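Local coordinates for tellurite resistance protein of COG3793 (Nostoc punctiforme, PDB 2OU3), which belongs to the all-helical TerB family of tellurite-resistance proteins and binds a zinc ion, with a probable part in resistance to tellurite, at the interface of chains A and B. Coordinates in Å, arbitrary orientation; residue numbers count along the deposited sequence, not the author numbering. Chains: chain A/B, Tellurite resistance protein of COG3793.

Contact 1: the interface of chains A and B. Residues chain A 17, 53, 103, 147; chain B 12, 16.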
# COMPACT_ATOMS: atom_id res chain seq x y z
N PHE A 17 -4.44 -3.85 0.48
CA PHE A 17 -3.69 -4.62 1.47
C PHE A 17 -4.41 -5.88 1.92
O PHE A 17 -3.77 -6.86 2.30
CB PHE A 17 -3.41 -3.75 2.69
CG PHE A 17 -2.28 -2.78 2.48
CD1 PHE A 17 -0.99 -3.24 2.27
CD2 PHE A 17 -2.51 -1.42 2.52
CE1 PHE A 17 0.06 -2.35 2.10
CE2 PHE A 17 -1.44 -0.51 2.35
CZ PHE A 17 -0.17 -0.99 2.14
N TRP A 53 5.31 2.51 13.30
CA TRP A 53 4.97 1.88 12.03
C TRP A 53 3.53 1.35 12.01
O TRP A 53 2.77 1.51 11.02
CB TRP A 53 5.95 0.75 11.79
CG TRP A 53 5.93 0.24 10.40
CD1 TRP A 53 6.74 0.64 9.38
CD2 TRP A 53 5.09 -0.78 9.87
NE1 TRP A 53 6.46 -0.08 8.26
CE2 TRP A 53 5.44 -0.95 8.53
CE3 TRP A 53 4.05 -1.57 10.41
CZ2 TRP A 53 4.81 -1.87 7.70
CZ3 TRP A 53 3.41 -2.46 9.57
CH2 TRP A 53 3.80 -2.60 8.23
N TRP A 103 5.39 -7.82 10.24
CA TRP A 103 5.84 -6.56 9.62
C TRP A 103 6.13 -5.50 10.67
O TRP A 103 7.12 -4.80 10.58
CB TRP A 103 4.81 -6.03 8.64
CG TRP A 103 4.98 -6.50 7.27
CD1 TRP A 103 4.34 -7.54 6.67
CD2 TRP A 103 5.87 -5.96 6.30
NE1 TRP A 103 4.76 -7.66 5.35
CE2 TRP A 103 5.71 -6.71 5.11
CE3 TRP A 103 6.80 -4.92 6.32
CZ2 TRP A 103 6.43 -6.44 3.97
CZ3 TRP A 103 7.52 -4.65 5.18
CH2 TRP A 103 7.34 -5.40 4.03
N ARG A 147 9.77 -4.97 -2.46
CA ARG A 147 9.62 -3.53 -2.28
C ARG A 147 10.95 -2.83 -2.44
O ARG A 147 11.03 -1.80 -3.09
CB ARG A 147 8.96 -3.21 -0.93
CG ARG A 147 8.97 -1.74 -0.55
CD ARG A 147 8.11 -1.41 0.65
NE ARG A 147 8.25 0.00 0.97
CZ ARG A 147 9.31 0.51 1.60
NH1 ARG A 147 10.28 -0.30 2.01
NH2 ARG A 147 9.39 1.80 1.82
N TRP B 12 3.26 7.55 5.90
CA TRP B 12 3.48 6.11 5.90
C TRP B 12 3.25 5.54 4.50
O TRP B 12 4.10 4.85 3.95
CB TRP B 12 2.58 5.43 6.93
CG TRP B 12 2.92 3.98 7.09
CD1 TRP B 12 3.77 3.44 8.02
CD2 TRP B 12 2.47 2.91 6.28
NE1 TRP B 12 3.85 2.08 7.85
CE2 TRP B 12 3.09 1.73 6.78
CE3 TRP B 12 1.61 2.80 5.19
CZ2 TRP B 12 2.87 0.48 6.22
CZ3 TRP B 12 1.39 1.57 4.62
CH2 TRP B 12 2.04 0.42 5.14
N TRP B 16 5.73 3.93 1.83
CA TRP B 16 5.48 2.56 1.48
C TRP B 16 5.60 2.33 -0.03
O TRP B 16 6.33 1.45 -0.46
CB TRP B 16 4.08 2.11 1.98
CG TRP B 16 3.79 0.68 1.56
CD1 TRP B 16 3.01 0.25 0.47
CD2 TRP B 16 4.36 -0.50 2.12
NE1 TRP B 16 3.06 -1.13 0.40
CE2 TRP B 16 3.87 -1.61 1.38
CE3 TRP B 16 5.22 -0.73 3.20
CZ2 TRP B 16 4.24 -2.91 1.68
CZ3 TRP B 16 5.57 -2.02 3.48
CH2 TRP B 16 5.07 -3.10 2.74
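B:Trp16 pushes its indole between A:Phe17, A:Trp103 and A:Arg147, and B:Trp12, one turn earlier on the same helix 4-18, meets A:Trp53 beside it. The patch is an aromatic cluster between two copies of a TerB-family protein, and B:Trp16 buries about 93 Å² in it, more than any other residue here. With CG anti to the backbone N (chi1 178°), its side chain reaches away from helix 4-18 into chain A, six-membered ring foremost. That leading rim strikes a face of A:Trp103: CH2 of B:Trp16 lies 3.5 Å from CH2 of A:Trp103, toward the border of the ring, and the planes are inclined at 71°, an edge-to-face contact. Both faces of the B:Trp16 indole are covered. A:Phe17 brings its own edge to one of them, its CE1 lying 3.7 Å from NE1 of B:Trp16, and CH2 of B:Trp12 rests on that same face from within chain B. Over the opposite face passes the CD methylene of A:Arg147, a CH-pi contact 3.8 Å from CZ3 of B:Trp16. Packing from both faces and the rim should restrict rotation of the indole.

B:Trp12 likewise sets its indole edge against a face, that of A:Trp53. NE1 of B:Trp12 sits over the five-membered ring, toward one end of the indole and 3.4 Å from NE1 of A:Trp53, with its N-H directed into that ring. Farther along, CZ2 of B:Trp12 meets CZ2 of A:Trp53 at 3.4 Å. The far rim of B:Trp12 is met in its plane by CZ of A:Phe17, 3.9 Å from CZ3 of B:Trp12.

A:Arg147 is extended from CG to NE, and this straight reach brings its NE 2.8 Å from the backbone O of B:Trp16, near the C-terminal end of helix 4-18; the N-H points at a carbonyl lone pair, 156° at the hydrogen.

Contact 2: the interface of chains A and B. Residues chain A 55, 59, 65, 68-69, 72; chain B 5, 8-9.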
# COMPACT_ATOMS: atom_id res chain seq x y z
N LEU A 55 0.95 2.37 13.87
CA LEU A 55 0.03 3.51 13.88
C LEU A 55 -0.06 4.16 12.51
O LEU A 55 -1.15 4.55 12.07
CB LEU A 55 0.46 4.55 14.90
CG LEU A 55 0.32 4.27 16.39
CD1 LEU A 55 0.80 5.48 17.18
CD2 LEU A 55 -1.06 4.03 16.73
N ALA A 59 -3.29 4.47 10.30
CA ALA A 59 -3.73 5.80 9.84
C ALA A 59 -3.95 5.86 8.34
O ALA A 59 -4.88 6.56 7.89
CB ALA A 59 -2.73 6.88 10.26
N ASP A 65 -10.00 9.66 13.61
CA ASP A 65 -8.92 10.08 14.52
C ASP A 65 -8.94 9.40 15.87
O ASP A 65 -7.89 9.11 16.45
CB ASP A 65 -8.97 11.58 14.78
CG ASP A 65 -8.47 12.41 13.60
OD1 ASP A 65 -8.02 11.84 12.57
OD2 ASP A 65 -8.54 13.64 13.71
N ILE A 68 -6.67 6.26 16.19
CA ILE A 68 -5.23 6.48 16.38
C ILE A 68 -4.92 7.06 17.76
O ILE A 68 -3.99 6.60 18.45
CB ILE A 68 -4.64 7.38 15.25
CG1 ILE A 68 -4.91 6.77 13.88
CG2 ILE A 68 -3.13 7.59 15.47
CD1 ILE A 68 -4.41 5.33 13.66
N GLU A 69 -5.70 8.03 18.20
CA GLU A 69 -5.47 8.59 19.53
C GLU A 69 -5.57 7.52 20.62
O GLU A 69 -4.77 7.46 21.56
CB GLU A 69 -6.48 9.68 19.81
CG GLU A 69 -6.29 10.87 18.89
CD GLU A 69 -5.02 11.67 19.19
OE1 GLU A 69 -4.28 11.36 20.16
OE2 GLU A 69 -4.75 12.60 18.40
N LYS A 72 -2.56 5.18 20.56
CA LYS A 72 -1.40 5.84 21.16
C LYS A 72 -1.27 5.56 22.66
O LYS A 72 -0.17 5.32 23.14
CB LYS A 72 -1.40 7.36 20.92
CG LYS A 72 -1.03 7.71 19.49
CD LYS A 72 -0.62 9.15 19.29
CE LYS A 72 -1.73 10.01 18.70
NZ LYS A 72 -1.21 11.00 17.69
N ILE B 5 -2.23 13.40 12.62
CA ILE B 5 -2.65 12.02 12.32
C ILE B 5 -2.71 11.81 10.81
O ILE B 5 -2.26 10.79 10.30
CB ILE B 5 -4.04 11.65 12.97
CG1 ILE B 5 -3.87 11.47 14.49
CG2 ILE B 5 -4.63 10.37 12.31
CD1 ILE B 5 -5.14 11.76 15.32
N LEU B 8 0.72 11.44 9.66
CA LEU B 8 1.17 10.10 10.01
C LEU B 8 0.83 9.09 8.93
O LEU B 8 1.70 8.37 8.46
CB LEU B 8 0.51 9.69 11.34
CG LEU B 8 0.78 8.31 11.86
CD1 LEU B 8 2.26 8.17 12.27
CD2 LEU B 8 -0.21 8.08 13.03
N GLY B 9 -0.44 9.06 8.52
CA GLY B 9 -0.91 8.07 7.53
C GLY B 9 -0.39 8.36 6.12
O GLY B 9 0.07 7.45 5.42
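B:Ile5 packs against A:Asp65, A:Ile68 and A:Glu69 of helix 65-73, joining the all-helical TerB-family subunits through a mostly apolar helix-to-helix contact. It buries about 106 Å², far more than its neighbours. Its CB stands 4.0 Å from the carboxylate OD1 of A:Asp65, at the start of that helix. There the side chain forks. The CG2 methyl lies 3.9 Å from CG1 of A:Ile68 and also faces the A:Asp65 carboxylate; the two isoleucine side chains run alongside each other, pointing opposite ways. The other branch starts with CG1, beside the backbone N (chi1 -73°), which passes 4.1 Å from CG2 of A:Ile68. At its tip, CD1 ends between two acidic side chains: CG of A:Asp65 is 3.8 Å away, and A:Glu69 brings both its CG methylene and its carboxylate end against the same methyl. The acids therefore offer this tip carbon surface as well as oxygen. A:Lys72 curls back toward A:Glu69 and pairs with it in a loose salt bridge, NZ to OE2 4.0 Å, which may offset some of the negative charge beside the methyl.

One turn on, B:Leu8 points its CD2 methyl at A:Ile68 CG2, 3.8 Å away, and at the backbone O and CB of A:Leu55 on helix 48-60. Its first torsion (chi1 177°) carries CG toward chain A, and the second (chi2 67°) turns CD2, not CD1, to the contact. The CB methyl of A:Ala59 approaches the B:Gly9 backbone, 3.5 Å from its CA, slightly tighter than ordinary van der Waals contact.

The C-alpha centres of contact 1 and contact 2 lie about 15 Å apart, and helix 4-18 of chain B runs through both, giving its early turns to contact 2 and its later ones to contact 1. On chain A the common element is helix 48-60; contact 2 adds helix 65-73, whereas contact 1 draws on helices 94-106 and 130-154 and on A:Phe17 of chain A's own helix 4-18. Because the interface is two-fold symmetric, each contact recurs with the chains exchanged. Such reciprocal docking of helix 4-18 is consistent with a dimer, although the structure alone does not establish one in solution.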